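Local coordinates for uncharacterized conserved protein YjbQ/UPF0047 family, ortholog yugU B.subtilis (Clostridium acetobutylicum, PDB 1VMH) that is of unknown function but adopts the YjbQ-like fold of the UPF0047 family and probably assembles as a trimer, at the interface of chains A and B. Numbering follows the deposited sequence. Chains: chain A/B, Uncharacterized conserved protein YjbQ/UPF0047 family, ortholog yugU B.subtilis.

The interface of chains A and B. Residues chain A 57, 91, 99; chain B 64-65, 71, 123.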
ATOM      1  N   THR A  57     -12.794   7.330  -1.830  1.00 13.12           N
ATOM      2  CA  THR A  57     -11.530   8.036  -1.964  1.00 12.80           C
ATOM      3  C   THR A  57     -11.087   8.788  -0.707  1.00 12.89           C
ATOM      4  O   THR A  57      -9.989   9.310  -0.690  1.00 13.64           O
ATOM      5  CB  THR A  57     -11.557   8.950  -3.154  1.00 14.41           C
ATOM      6  OG1 THR A  57     -12.608   9.889  -2.982  1.00 15.75           O
ATOM      7  CG2 THR A  57     -11.755   8.159  -4.432  1.00 16.99           C
ATOM      8  N   HIS A  91      -8.872  22.260  -2.368  1.00 14.95           N
ATOM      9  CA  HIS A  91     -10.096  21.518  -2.630  1.00 15.66           C
ATOM     10  C   HIS A  91     -11.268  22.064  -1.848  1.00 15.12           C
ATOM     11  O   HIS A  91     -11.220  22.158  -0.629  1.00 15.90           O
ATOM     12  CB  HIS A  91      -9.904  20.056  -2.322  1.00 15.08           C
ATOM     13  CG  HIS A  91     -11.117  19.218  -2.579  1.00 16.67           C
ATOM     14  ND1 HIS A  91     -11.839  19.298  -3.751  1.00 23.62           N
ATOM     15  CD2 HIS A  91     -11.698  18.246  -1.844  1.00 21.37           C
ATOM     16  CE1 HIS A  91     -12.822  18.416  -3.718  1.00 22.57           C
ATOM     17  NE2 HIS A  91     -12.762  17.772  -2.571  1.00 20.70           N
ATOM     18  N   HIS A  99      -8.332  12.582   1.694  1.00 12.88           N
ATOM     19  CA  HIS A  99      -7.844  12.003   0.446  1.00 12.72           C
ATOM     20  C   HIS A  99      -6.365  11.561   0.580  1.00 14.05           C
ATOM     21  O   HIS A  99      -5.966  10.491   0.070  1.00 14.25           O
ATOM     22  CB  HIS A  99      -7.979  12.987  -0.720  1.00 14.26           C
ATOM     23  CG  HIS A  99      -9.381  13.193  -1.189  1.00 13.11           C
ATOM     24  ND1 HIS A  99     -10.057  12.240  -1.925  1.00 15.72           N
ATOM     25  CD2 HIS A  99     -10.239  14.229  -1.040  1.00 14.21           C
ATOM     26  CE1 HIS A  99     -11.270  12.692  -2.203  1.00 15.36           C
ATOM     27  NE2 HIS A  99     -11.409  13.895  -1.685  1.00 15.33           N
TER
ATOM     28  N   ASN B  64      -7.526   7.179  -6.306  1.00 12.17           N
ATOM     29  CA  ASN B  64      -8.045   8.318  -5.574  1.00 13.58           C
ATOM     30  C   ASN B  64      -9.013   9.075  -6.471  1.00 13.91           C
ATOM     31  O   ASN B  64      -9.374   8.610  -7.552  1.00 13.51           O
ATOM     32  CB  ASN B  64      -6.918   9.184  -4.975  1.00 16.13           C
ATOM     33  CG  ASN B  64      -7.296   9.799  -3.631  1.00 13.74           C
ATOM     34  OD1 ASN B  64      -8.276  10.540  -3.554  1.00 13.86           O
ATOM     35  ND2 ASN B  64      -6.543   9.471  -2.568  1.00 16.19           N
ATOM     36  N   GLU B  65      -9.464  10.233  -5.996  1.00 12.84           N
ATOM     37  CA  GLU B  65     -10.404  11.105  -6.712  1.00 14.75           C
ATOM     38  C   GLU B  65      -9.918  11.412  -8.120  1.00 15.43           C
ATOM     39  O   GLU B  65      -8.781  11.874  -8.287  1.00 15.39           O
ATOM     40  CB  GLU B  65     -10.523  12.411  -5.934  1.00 16.24           C
ATOM     41  CG  GLU B  65     -11.162  13.578  -6.673  1.00 19.00           C
ATOM     42  CD  GLU B  65     -12.639  13.396  -6.864  1.00 17.87           C
ATOM     43  OE1 GLU B  65     -13.323  12.966  -5.911  1.00 18.31           O
ATOM     44  OE2 GLU B  65     -13.127  13.656  -7.975  1.00 17.54           O
ATOM     45  N   VAL B  71      -7.782  18.115  -5.795  1.00 16.56           N
ATOM     46  CA  VAL B  71      -7.420  17.026  -4.891  1.00 14.60           C
ATOM     47  C   VAL B  71      -6.053  16.501  -5.246  1.00 16.14           C
ATOM     48  O   VAL B  71      -5.236  16.298  -4.357  1.00 15.63           O
ATOM     49  CB  VAL B  71      -8.443  15.896  -4.900  1.00 16.51           C
ATOM     50  CG1 VAL B  71      -7.917  14.659  -4.115  1.00 15.25           C
ATOM     51  CG2 VAL B  71      -9.740  16.387  -4.309  1.00 17.63           C
ATOM     52  N   TRP B 123     -16.233   8.407  -8.750  1.00 14.84           N
ATOM     53  CA  TRP B 123     -15.082   9.248  -9.031  1.00 13.72           C
ATOM     54  C   TRP B 123     -13.770   8.689  -8.443  1.00 13.31           C
ATOM     55  O   TRP B 123     -12.954   9.445  -7.926  1.00 14.34           O
ATOM     56  CB  TRP B 123     -15.371  10.706  -8.554  1.00 14.72           C
ATOM     57  CG  TRP B 123     -16.593  11.346  -9.226  1.00 15.75           C
ATOM     58  CD1 TRP B 123     -17.719  11.825  -8.625  1.00 21.86           C
ATOM     59  CD2 TRP B 123     -16.813  11.461 -10.631  1.00 15.93           C
ATOM     60  NE1 TRP B 123     -18.609  12.281  -9.576  1.00 19.11           N
ATOM     61  CE2 TRP B 123     -18.076  12.076 -10.815  1.00 16.10           C
ATOM     62  CE3 TRP B 123     -16.038  11.141 -11.768  1.00 16.83           C
ATOM     63  CZ2 TRP B 123     -18.592  12.355 -12.083  1.00 21.81           C
ATOM     64  CZ3 TRP B 123     -16.561  11.431 -13.037  1.00 22.72           C
ATOM     65  CH2 TRP B 123     -17.821  12.028 -13.175  1.00 19.69           C
TER
HETATM   66  O   HOH W   1     -14.014  10.562  -5.240  1.00 21.86           O
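A:His99, on helix 96-105, meets B:Asn64, near the end of strand 59-65, through a pair of hydrogen bonds that use both the backbone and the ring of the histidine. The amide nitrogen ND2 of B:Asn64 donates to the main-chain O of A:His99 at 2.9 Å, with the acceptor close to the amide plane but the donor tilted from the plane of the carbonyl. In return, ND1 of the A:His99 imidazole donates to OD1 of B:Asn64 at 3.0 Å; the nitrogen lies in the carbonyl plane of the amide, whereas OD1 sits 26° out of the ring plane. The same OD1 accepts the backbone N-H of B:Glu65 at 2.7 Å, on a lone pair. Together these bonds help hold the amide in its rotation.

Apolar packing centres on B:Val71 of helix 69-82, whose methyls reach two imidazoles. CG2 lies over the middle of the A:His91 ring, 3.5 Å from its centroid, and also touches CD2 of A:His99, while CG1 covers a face of A:His99, displaced toward the rim. With CG1 anti to the backbone N (chi1 171°), the valine turns this branch to A:His99 and sets CG2 mainly over A:His91. The CB of B:Glu65 touches CE1 of A:His99, and the CG2 methyl of A:Thr57 packs against the strand backbone at B:Asn64 and B:Glu65.

The patch belongs to an interface in a three-copy assembly, not an exact two-fold and consistent with a cyclic trimer, which is probably but not certainly the biological form. The cluster of histidines with a nearby glutamate may have a role beyond assembly, which the structure alone does not show. Beside A:Thr57 a water extends the contact, 2.7 Å from the hydroxyl OG1 of that residue. It lies 2.6 Å from the carboxylate OE1 of B:Glu65. The main-chain O of B:Trp123 completes the bridge, 3.1 Å from the water.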